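Local coordinates for BH2621 protein (Bacillus halodurans, PDB 2QML), which is probably an N-acyltransferase of the GNAT family, perhaps transferring fatty acyl groups from a carrier protein to a lysine amine in siderophore biosynthesis, at residues V27-V32 with H60-L65; D68-M73 with Y84-W89; E146-N151 with P172-L177. One frame throughout, in Å; residues are numbered along the deposited sequence. Where two conformers were deposited one is given.

In the fold
From the N terminus, strand 20-26 runs into 27-32, and contact 1 closes the first loop by setting that turn against the last residues of helix 54-65; helices 32-38 and 45-48 and the first turns of helix 54-65 lie between. The chain then enters strand 70-77, and contact 2 closes the next loop, the hairpin with strand 80-89. Contact 3 comes last, bringing the loop after strand 142-145 to strand 175-182 around helix 152-160 and strand 164-170. The three loops follow in series; none nests or crosses. Contacts 1 and 2 touch, Val-27 N lying 2.9 Å from Leu-72 O, whereas contact 3 serves the other half of the same sheet.

Contact 1: V27-V32 with H60-L65; sequences VTMDDV and HLQTFL
Val-27 and Met-29 meet Leu-61 and Leu-65, and no ring lies between them; the flat groups sit within each segment. On the helix, His-60 CE1 sits 3.4 Å above the Phe-64 ring, over its centre, well away from 27-32. In the turn, the Asp-31 carboxylate takes Thr-28 N on OD2 from above its plane, 46° out of it, while OD1 pairs with Arg-25.

No hydrogen bond crosses the interface, and the side-chain pairs are apolar. Val-27 turns CG1 anti to its backbone N (chi1 165°), and that methyl lies 3.9 Å from Leu-65 CD2, the two side chains crossing at about a right angle; Leu-61 CD1 reaches the same methyl. Leu-65 CD2 also presses on the backbone, 3.4 Å from Val-27 O. The other branch, CD1, meets selenomethionine Met-29: this chain is bent at chi2 and chi3, and SE comes 3.8 Å from Leu-65 CD1 while resting on the backbone at Gln-62. Deeper in, Leu-61 CD2 lies against Val-32, 4.0 Å from its CB.

Thr-28 OG1 accepts from Asp-30 N in an ST turn, and the 3-10 segment 29-31 leads straight into helix 32-38, whose Leu-35 touches both Val-27 and Leu-61. The arrangement belongs to the strand-helix-helix-strand opening of the GNAT fold, with helix 54-65 packed on the turn that follows strand 20-26.

Contact 2: D68-M73 with Y84-W89; sequences DHQTLM and YWESYW
Thr-71 and Ser-87 form a hydrogen-bonded pair in the antiparallel hairpin of strands 70-77 and 80-89, neighbouring strands in the GNAT sheet. Thr-71 N gives to Ser-87 O at 2.8 Å, and Ser-87 N returns to Thr-71 O at 2.9 Å. At the next hydrogen-bonded pair, Met-73 N reaches Trp-85 O at 2.9 Å; the return bond from Trp-85 N to Met-73 O is more bent, 137° at the hydrogen. At the other end Trp-89 N donates to His-69 O.

The hydroxyls on the Thr-71 face find partners beyond the hairpin: Thr-71 OG1 meets Leu-8 N and a glycerol, probably from the crystallisation liquor, and Ser-87 OG meets Lys-134 NZ. Trp-85 NE1 binds Ser-83 OG.

On the opposite face, Tyr-84 OH gives a short 2.5 Å bond to Glu-86 OE2, which accepts on its anti lone pair, while a water donates to Glu-86 OE1 at 3.0 Å. The same water is modelled doubtfully close to Gln-70 OE1, in a side chain with two conformers. Leu-72 lies obliquely across Tyr-84, its CD2 3.3 Å from the hydroxyl OH.

Both nitrogens of His-69 are engaged, ND1 by Asp-67 and NE2 by Asp-93, and the ring edge at CD2 faces Trp-89 O, in plane, with CD2 3.4 Å from that oxygen.

Contact 3: E146-N151 with P172-L177; sequences EPDRRN and PDKIGL
Lys-174 places CG between its backbone N and carbonyl carbon (chi1 57°) and continues extended to the amine; Glu-146 bends back at chi2 (52°). The two side chains cross at about a right angle, and the amine is held twice by one residue. Lys-174 NZ gives 2.8 Å bonds to Glu-146 O and to Glu-146 OE2; the second, part of a salt bridge, arrives from above the carboxylate plane, 49° out of it. Glu-146 OE1 meets a glycerol, probably from the crystallisation liquor.

Alongside, the backbones make a single bridge. Asp-148 CA and Gly-176 CA lie 4.2 Å apart, flanked by two hydrogen bonds: Leu-177 N to Pro-147 O at 2.8 Å, and Arg-149 N to Ile-175 O, also 2.8 Å. A water adds a further link, donating to Asp-148 OD2 and accepting from Ile-175 N.

Asp-148 organises its own loop. Arg-150 forms a salt bridge with it, side-on through NE and NH2: NE to OD1 at 2.8 Å and NH2 to OD2 at 2.9 Å. Because OD1 also accepts from Arg-150 N, closing an Asx turn, this oxygen has two donors within the loop. Residues 148-151 form a type I turn. Arg-149 runs beside Ile-175, pointing the same way; Ile-175 CD1 lies over one face of the guanidinium, toward its rim, while NH1 forms a salt bridge with Glu-168.

The loop thus carries the chain from strand 142-145 to helix 152-160, where Asn-151, the N-cap, accepts from Met-154 N on OD1. Pro-147 and Leu-177 both rest on Ile-155 of that helix. Gly-176 on strand 175-182 pairs through its backbone with Val-169 of strand 164-170, and strand 175-182 lies between strands 142-145 and 164-170, the late-strand insertion known from the GNAT fold.

Contact 1: V27-V32 with H60-L65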
loop_
_atom_site.group_PDB
_atom_site.type_symbol
_atom_site.label_atom_id
_atom_site.label_comp_id
_atom_site.label_asym_id
_atom_site.label_seq_id
_atom_site.Cartn_x
_atom_site.Cartn_y
_atom_site.Cartn_z
ATOM N N VAL A 27 3.724 -7.354 -9.963
ATOM C CA VAL A 27 3.379 -6.710 -11.198
ATOM C C VAL A 27 4.411 -7.120 -12.313
ATOM O O VAL A 27 5.607 -7.360 -12.053
ATOM C CB VAL A 27 3.352 -5.187 -11.001
ATOM C CG1 VAL A 27 3.350 -4.440 -12.347
ATOM C CG2 VAL A 27 2.183 -4.745 -10.068
ATOM N N THR A 28 3.931 -7.174 -13.548
ATOM C CA THR A 28 4.743 -7.385 -14.722
ATOM C C THR A 28 4.352 -6.367 -15.783
ATOM O O THR A 28 3.351 -5.700 -15.661
ATOM C CB THR A 28 4.614 -8.818 -15.346
ATOM O OG1 THR A 28 3.383 -8.939 -16.054
ATOM C CG2 THR A 28 4.694 -9.864 -14.258
HETATM N N MSE A 29 5.119 -6.298 -16.863
HETATM C CA MSE A 29 4.812 -5.380 -17.974
HETATM C C MSE A 29 3.517 -5.723 -18.686
HETATM O O MSE A 29 2.939 -4.846 -19.349
HETATM C CB MSE A 29 5.980 -5.276 -18.971
HETATM C CG MSE A 29 7.208 -4.552 -18.418
HETATM SE SE MSE A 29 6.845 -2.714 -17.921
HETATM C CE MSE A 29 6.447 -1.967 -19.698
ATOM N N ASP A 30 3.017 -6.951 -18.514
ATOM C CA ASP A 30 1.714 -7.314 -19.063
ATOM C C ASP A 30 0.577 -6.597 -18.374
ATOM O O ASP A 30 -0.541 -6.612 -18.868
ATOM C CB ASP A 30 1.443 -8.817 -18.941
ATOM C CG ASP A 30 2.362 -9.676 -19.813
ATOM O OD1 ASP A 30 2.890 -9.179 -20.851
ATOM O OD2 ASP A 30 2.514 -10.868 -19.423
ATOM N N ASP A 31 0.838 -5.981 -17.230
ATOM C CA ASP A 31 -0.177 -5.273 -16.481
ATOM C C ASP A 31 -0.286 -3.817 -16.845
ATOM O O ASP A 31 -1.146 -3.149 -16.293
ATOM C CB ASP A 31 0.152 -5.334 -15.003
ATOM C CG ASP A 31 0.209 -6.743 -14.476
ATOM O OD1 ASP A 31 -0.560 -7.589 -14.968
ATOM O OD2 ASP A 31 1.017 -6.952 -13.550
ATOM N N VAL A 32 0.492 -3.367 -17.821
ATOM C CA VAL A 32 0.581 -1.931 -18.083
ATOM C C VAL A 32 -0.741 -1.317 -18.508
ATOM O O VAL A 32 -1.035 -0.203 -18.053
ATOM C CB VAL A 32 1.736 -1.580 -19.078
ATOM C CG1 VAL A 32 1.461 -2.058 -20.469
ATOM C CG2 VAL A 32 1.978 -0.033 -19.043
ATOM N N HIS A 60 7.564 4.554 -17.191
ATOM C CA HIS A 60 7.571 4.667 -15.749
ATOM C C HIS A 60 7.468 3.300 -15.057
ATOM O O HIS A 60 8.220 3.010 -14.127
ATOM C CB HIS A 60 6.442 5.590 -15.284
ATOM C CG HIS A 60 6.130 5.444 -13.823
ATOM N ND1 HIS A 60 6.962 5.929 -12.846
ATOM C CD2 HIS A 60 5.091 4.853 -13.188
ATOM C CE1 HIS A 60 6.460 5.600 -11.668
ATOM N NE2 HIS A 60 5.309 4.993 -11.850
ATOM N N LEU A 61 6.516 2.495 -15.482
ATOM C CA LEU A 61 6.334 1.193 -14.874
ATOM C C LEU A 61 7.599 0.350 -15.017
ATOM O O LEU A 61 8.041 -0.290 -14.051
ATOM C CB LEU A 61 5.116 0.490 -15.485
ATOM C CG LEU A 61 4.729 -0.830 -14.800
ATOM C CD1 LEU A 61 4.408 -0.587 -13.335
ATOM C CD2 LEU A 61 3.555 -1.564 -15.540
ATOM N N GLN A 62 8.212 0.359 -16.186
ATOM C CA GLN A 62 9.477 -0.354 -16.409
ATOM C C GLN A 62 10.568 0.084 -15.454
ATOM O O GLN A 62 11.251 -0.744 -14.863
ATOM C CB GLN A 62 9.866 -0.127 -17.854
ATOM C CG GLN A 62 10.962 -0.916 -18.389
ATOM C CD GLN A 62 11.019 -0.710 -19.868
ATOM O OE1 GLN A 62 11.188 0.420 -20.345
ATOM N NE2 GLN A 62 10.837 -1.784 -20.612
ATOM N N THR A 63 10.695 1.392 -15.232
ATOM C CA THR A 63 11.705 1.913 -14.344
ATOM C C THR A 63 11.442 1.416 -12.908
ATOM O O THR A 63 12.361 0.962 -12.234
ATOM C CB THR A 63 11.717 3.418 -14.415
ATOM O OG1 THR A 63 11.971 3.824 -15.777
ATOM C CG2 THR A 63 12.812 4.006 -13.530
ATOM N N PHE A 64 10.203 1.475 -12.458
ATOM C CA PHE A 64 9.831 1.040 -11.104
ATOM C C PHE A 64 10.012 -0.449 -10.928
ATOM O O PHE A 64 10.452 -0.865 -9.887
ATOM C CB PHE A 64 8.397 1.459 -10.751
ATOM C CG PHE A 64 8.319 2.767 -10.006
ATOM C CD1 PHE A 64 9.255 3.754 -10.234
ATOM C CD2 PHE A 64 7.327 3.019 -9.066
ATOM C CE1 PHE A 64 9.220 4.946 -9.517
ATOM C CE2 PHE A 64 7.308 4.209 -8.362
ATOM C CZ PHE A 64 8.261 5.176 -8.597
ATOM N N LEU A 65 9.759 -1.227 -11.964
ATOM C CA LEU A 65 9.968 -2.696 -11.897
ATOM C C LEU A 65 11.445 -3.055 -11.796
ATOM O O LEU A 65 11.777 -4.099 -11.228
ATOM C CB LEU A 65 9.316 -3.391 -13.077
ATOM C CG LEU A 65 7.778 -3.482 -13.088
ATOM C CD1 LEU A 65 7.257 -3.997 -14.407
ATOM C CD2 LEU A 65 7.195 -4.317 -11.894
#

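Contact 2: D68-M73 with Y84-W89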
loop_
_atom_site.group_PDB
_atom_site.type_symbol
_atom_site.label_atom_id
_atom_site.label_comp_id
_atom_site.label_asym_id
_atom_site.label_seq_id
_atom_site.Cartn_x
_atom_site.Cartn_y
_atom_site.Cartn_z
ATOM N N ASP A 68 15.306 -1.468 -7.108
ATOM C CA ASP A 68 15.593 -2.502 -6.119
ATOM C C ASP A 68 15.127 -2.231 -4.695
ATOM O O ASP A 68 15.133 -3.139 -3.892
ATOM C CB ASP A 68 17.120 -2.794 -6.150
ATOM C CG ASP A 68 17.534 -3.656 -7.368
ATOM O OD1 ASP A 68 16.718 -4.504 -7.827
ATOM O OD2 ASP A 68 18.690 -3.503 -7.835
ATOM N N HIS A 69 14.732 -1.004 -4.376
ATOM C CA HIS A 69 14.253 -0.713 -3.031
ATOM C C HIS A 69 12.763 -0.964 -2.871
ATOM O O HIS A 69 12.257 -0.760 -1.774
ATOM C CB HIS A 69 14.625 0.749 -2.598
ATOM C CG HIS A 69 13.542 1.801 -2.748
ATOM N ND1 HIS A 69 13.159 2.327 -3.964
ATOM C CD2 HIS A 69 12.867 2.520 -1.809
ATOM C CE1 HIS A 69 12.245 3.271 -3.770
ATOM N NE2 HIS A 69 12.051 3.414 -2.472
ATOM N N GLN A 70 12.065 -1.386 -3.941
ATOM C CA GLN A 70 10.633 -1.599 -3.858
ATOM C C GLN A 70 10.116 -2.815 -4.647
ATOM O O GLN A 70 10.778 -3.330 -5.537
ATOM C CB GLN A 70 9.878 -0.337 -4.295
ATOM C CG GLN A 70 10.029 0.057 -5.776
ATOM C CD GLN A 70 9.237 1.293 -6.099
ATOM O OE1 GLN A 70 8.140 1.491 -5.575
ATOM N NE2 GLN A 70 9.786 2.148 -6.953
ATOM N N THR A 71 8.921 -3.255 -4.238
ATOM C CA THR A 71 8.175 -4.343 -4.853
ATOM C C THR A 71 6.820 -3.792 -5.245
ATOM O O THR A 71 6.162 -3.152 -4.423
ATOM C CB THR A 71 7.948 -5.526 -3.879
ATOM O OG1 THR A 71 9.219 -5.932 -3.397
ATOM C CG2 THR A 71 7.253 -6.711 -4.559
ATOM N N LEU A 72 6.442 -3.967 -6.513
ATOM C CA LEU A 72 5.120 -3.590 -7.028
ATOM C C LEU A 72 4.245 -4.808 -7.070
ATOM O O LEU A 72 4.650 -5.845 -7.663
ATOM C CB LEU A 72 5.203 -3.014 -8.434
ATOM C CG LEU A 72 5.605 -1.536 -8.527
ATOM C CD1 LEU A 72 6.898 -1.191 -7.764
ATOM C CD2 LEU A 72 5.726 -1.151 -10.007
HETATM N N MSE A 73 3.038 -4.694 -6.521
HETATM C CA MSE A 73 2.108 -5.816 -6.547
HETATM C C MSE A 73 0.696 -5.442 -6.928
HETATM O O MSE A 73 0.234 -4.297 -6.713
HETATM C CB MSE A 73 2.055 -6.501 -5.179
HETATM C CG MSE A 73 3.407 -6.786 -4.576
HETATM SE SE MSE A 73 3.210 -7.735 -2.908
HETATM C CE MSE A 73 3.421 -9.558 -3.483
ATOM N N TYR A 84 -3.371 -1.876 -6.405
ATOM C CA TYR A 84 -1.967 -1.722 -6.751
ATOM C C TYR A 84 -1.249 -1.273 -5.475
ATOM O O TYR A 84 -1.754 -0.415 -4.743
ATOM C CB TYR A 84 -1.789 -0.774 -7.953
ATOM C CG TYR A 84 -0.372 -0.309 -8.236
ATOM C CD1 TYR A 84 0.529 -1.088 -8.979
ATOM C CD2 TYR A 84 0.075 0.917 -7.773
ATOM C CE1 TYR A 84 1.816 -0.650 -9.256
ATOM C CE2 TYR A 84 1.336 1.352 -8.063
ATOM C CZ TYR A 84 2.209 0.546 -8.778
ATOM O OH TYR A 84 3.472 0.987 -9.049
ATOM N N TRP A 85 -0.053 -1.812 -5.302
ATOM C CA TRP A 85 0.717 -1.657 -4.097
ATOM C C TRP A 85 2.190 -1.459 -4.413
ATOM O O TRP A 85 2.763 -2.128 -5.292
ATOM C CB TRP A 85 0.557 -2.906 -3.177
ATOM C CG TRP A 85 -0.855 -3.303 -2.958
ATOM C CD1 TRP A 85 -1.690 -3.927 -3.865
ATOM C CD2 TRP A 85 -1.644 -3.023 -1.811
ATOM N NE1 TRP A 85 -2.883 -4.075 -3.340
ATOM C CE2 TRP A 85 -2.945 -3.519 -2.095
ATOM C CE3 TRP A 85 -1.402 -2.414 -0.576
ATOM C CZ2 TRP A 85 -3.997 -3.435 -1.181
ATOM C CZ3 TRP A 85 -2.429 -2.363 0.340
ATOM C CH2 TRP A 85 -3.709 -2.859 0.028
ATOM N N GLU A 86 2.812 -0.508 -3.724
ATOM C CA GLU A 86 4.256 -0.346 -3.757
ATOM C C GLU A 86 4.713 -0.539 -2.304
ATOM O O GLU A 86 4.425 0.234 -1.428
ATOM C CB GLU A 86 4.670 0.999 -4.332
ATOM C CG GLU A 86 4.269 1.186 -5.759
ATOM C CD GLU A 86 4.541 2.585 -6.304
ATOM O OE1 GLU A 86 4.973 3.480 -5.527
ATOM O OE2 GLU A 86 4.309 2.788 -7.530
ATOM N N SER A 87 5.451 -1.593 -2.087
ATOM C CA SER A 87 6.103 -1.935 -0.813
ATOM C C SER A 87 7.593 -1.530 -0.900
ATOM O O SER A 87 8.317 -1.951 -1.810
ATOM C CB SER A 87 5.932 -3.416 -0.551
ATOM O OG SER A 87 6.662 -3.816 0.563
ATOM N N TYR A 88 8.105 -0.738 0.054
ATOM C CA TYR A 88 9.469 -0.240 -0.053
ATOM C C TYR A 88 10.211 -0.158 1.275
ATOM O O TYR A 88 9.600 -0.228 2.331
ATOM C CB TYR A 88 9.456 1.135 -0.759
ATOM C CG TYR A 88 8.713 2.226 0.009
ATOM C CD1 TYR A 88 9.390 3.019 0.906
ATOM C CD2 TYR A 88 7.346 2.482 -0.201
ATOM C CE1 TYR A 88 8.717 4.011 1.636
ATOM C CE2 TYR A 88 6.683 3.487 0.536
ATOM C CZ TYR A 88 7.395 4.237 1.417
ATOM O OH TYR A 88 6.786 5.253 2.162
ATOM N N TRP A 89 11.548 -0.091 1.166
ATOM C CA TRP A 89 12.437 0.152 2.286
ATOM C C TRP A 89 12.570 1.643 2.483
ATOM O O TRP A 89 12.893 2.402 1.549
ATOM C CB TRP A 89 13.830 -0.425 2.045
ATOM C CG TRP A 89 13.849 -1.922 1.926
ATOM C CD1 TRP A 89 14.027 -2.655 0.769
ATOM C CD2 TRP A 89 13.673 -2.887 2.978
ATOM N NE1 TRP A 89 14.010 -3.991 1.051
ATOM C CE2 TRP A 89 13.792 -4.166 2.394
ATOM C CE3 TRP A 89 13.474 -2.800 4.360
ATOM C CZ2 TRP A 89 13.670 -5.327 3.136
ATOM C CZ3 TRP A 89 13.371 -3.948 5.092
ATOM C CH2 TRP A 89 13.483 -5.207 4.482
HETATM O O HOH W 1 7.596 3.271 -4.037
#

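Contact 3: E146-N151 with P172-L177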
loop_
_atom_site.group_PDB
_atom_site.type_symbol
_atom_site.label_atom_id
_atom_site.label_comp_id
_atom_site.label_asym_id
_atom_site.label_seq_id
_atom_site.Cartn_x
_atom_site.Cartn_y
_atom_site.Cartn_z
ATOM N N GLU A 146 2.506 7.743 4.223
ATOM C CA GLU A 146 2.426 9.206 4.095
ATOM C C GLU A 146 1.303 9.603 3.132
ATOM O O GLU A 146 1.574 10.283 2.146
ATOM C CB GLU A 146 3.814 9.805 3.734
ATOM C CG GLU A 146 4.676 8.998 2.739
ATOM C CD GLU A 146 3.910 8.646 1.470
ATOM O OE1 GLU A 146 3.098 7.693 1.563
ATOM O OE2 GLU A 146 4.073 9.313 0.397
ATOM N N PRO A 147 0.041 9.251 3.484
ATOM C CA PRO A 147 -1.077 9.652 2.672
ATOM C C PRO A 147 -1.106 11.179 2.512
ATOM O O PRO A 147 -0.702 11.890 3.450
ATOM C CB PRO A 147 -2.293 9.209 3.506
ATOM C CG PRO A 147 -1.769 9.093 4.962
ATOM C CD PRO A 147 -0.378 8.575 4.743
ATOM N N ASP A 148 -1.563 11.672 1.367
ATOM C CA ASP A 148 -1.866 13.071 1.215
ATOM C C ASP A 148 -2.694 13.522 2.421
ATOM O O ASP A 148 -3.671 12.836 2.805
ATOM C CB ASP A 148 -2.623 13.292 -0.085
ATOM C CG ASP A 148 -2.791 14.733 -0.422
ATOM O OD1 ASP A 148 -3.523 15.472 0.284
ATOM O OD2 ASP A 148 -2.236 15.138 -1.432
ATOM N N ARG A 149 -2.370 14.675 3.013
ATOM C CA ARG A 149 -3.091 15.108 4.215
ATOM C C ARG A 149 -4.595 15.328 4.017
ATOM O O ARG A 149 -5.388 15.351 4.991
ATOM C CB ARG A 149 -2.433 16.362 4.791
ATOM C CG ARG A 149 -2.560 17.574 3.918
ATOM C CD ARG A 149 -2.080 18.791 4.679
ATOM N NE ARG A 149 -2.242 19.967 3.857
ATOM C CZ ARG A 149 -2.219 21.216 4.343
ATOM N NH1 ARG A 149 -2.066 21.427 5.628
ATOM N NH2 ARG A 149 -2.404 22.232 3.539
ATOM N N ARG A 150 -4.999 15.474 2.762
ATOM C CA ARG A 150 -6.398 15.653 2.412
ATOM C C ARG A 150 -7.185 14.344 2.274
ATOM O O ARG A 150 -8.428 14.388 2.138
ATOM C CB ARG A 150 -6.492 16.413 1.098
ATOM C CG ARG A 150 -5.879 17.782 1.136
ATOM C CD ARG A 150 -5.780 18.321 -0.283
ATOM N NE ARG A 150 -4.865 17.524 -1.100
ATOM C CZ ARG A 150 -4.703 17.688 -2.402
ATOM N NH1 ARG A 150 -5.359 18.652 -3.045
ATOM N NH2 ARG A 150 -3.865 16.924 -3.063
ATOM N N ASN A 151 -6.493 13.215 2.244
ATOM C CA ASN A 151 -7.145 11.928 2.059
ATOM C C ASN A 151 -7.636 11.425 3.412
ATOM O O ASN A 151 -7.066 10.497 4.026
ATOM C CB ASN A 151 -6.211 10.944 1.391
ATOM C CG ASN A 151 -6.924 9.752 0.824
ATOM O OD1 ASN A 151 -8.072 9.490 1.189
ATOM N ND2 ASN A 151 -6.245 9.024 -0.064
ATOM N N PRO A 172 7.827 16.588 -2.348
ATOM C CA PRO A 172 7.768 17.305 -3.638
ATOM C C PRO A 172 6.361 17.320 -4.261
ATOM O O PRO A 172 5.968 18.325 -4.814
ATOM C CB PRO A 172 8.771 16.531 -4.507
ATOM C CG PRO A 172 9.679 15.862 -3.577
ATOM C CD PRO A 172 8.877 15.563 -2.334
ATOM N N ASP A 173 5.599 16.248 -4.066
ATOM C CA ASP A 173 4.300 16.100 -4.694
ATOM C C ASP A 173 3.061 16.360 -3.872
ATOM O O ASP A 173 1.944 16.389 -4.416
ATOM C CB ASP A 173 4.175 14.655 -5.231
ATOM C CG ASP A 173 4.332 13.582 -4.140
ATOM O OD1 ASP A 173 5.199 13.678 -3.230
ATOM O OD2 ASP A 173 3.606 12.572 -4.235
ATOM N N LYS A 174 3.239 16.568 -2.580
ATOM C CA LYS A 174 2.097 16.736 -1.715
ATOM C C LYS A 174 2.542 17.147 -0.326
ATOM O O LYS A 174 3.722 17.046 0.001
ATOM C CB LYS A 174 1.348 15.397 -1.546
ATOM C CG LYS A 174 2.179 14.274 -1.018
ATOM C CD LYS A 174 1.433 12.940 -0.930
ATOM C CE LYS A 174 2.358 11.790 -0.703
ATOM N NZ LYS A 174 1.724 10.448 -0.640
ATOM N N ILE A 175 1.581 17.543 0.481
ATOM C CA ILE A 175 1.805 17.598 1.906
ATOM C C ILE A 175 1.179 16.284 2.417
ATOM O O ILE A 175 -0.019 16.102 2.371
ATOM C CB ILE A 175 1.239 18.812 2.627
ATOM C CG1 ILE A 175 1.812 20.116 2.051
ATOM C CG2 ILE A 175 1.556 18.711 4.151
ATOM C CD1 ILE A 175 1.243 21.379 2.671
ATOM N N GLY A 176 2.022 15.374 2.866
ATOM C CA GLY A 176 1.569 14.121 3.399
ATOM C C GLY A 176 1.432 14.192 4.907
ATOM O O GLY A 176 1.896 15.157 5.521
ATOM N N LEU A 177 0.762 13.195 5.470
ATOM C CA LEU A 177 0.677 12.997 6.907
ATOM C C LEU A 177 1.518 11.757 7.159
ATOM O O LEU A 177 1.129 10.650 6.765
ATOM C CB LEU A 177 -0.754 12.847 7.421
ATOM C CG LEU A 177 -0.887 12.636 8.935
ATOM C CD1 LEU A 177 -0.421 13.851 9.751
ATOM C CD2 LEU A 177 -2.335 12.239 9.257
HETATM O O HOH W 2 -1.116 17.742 -0.571
#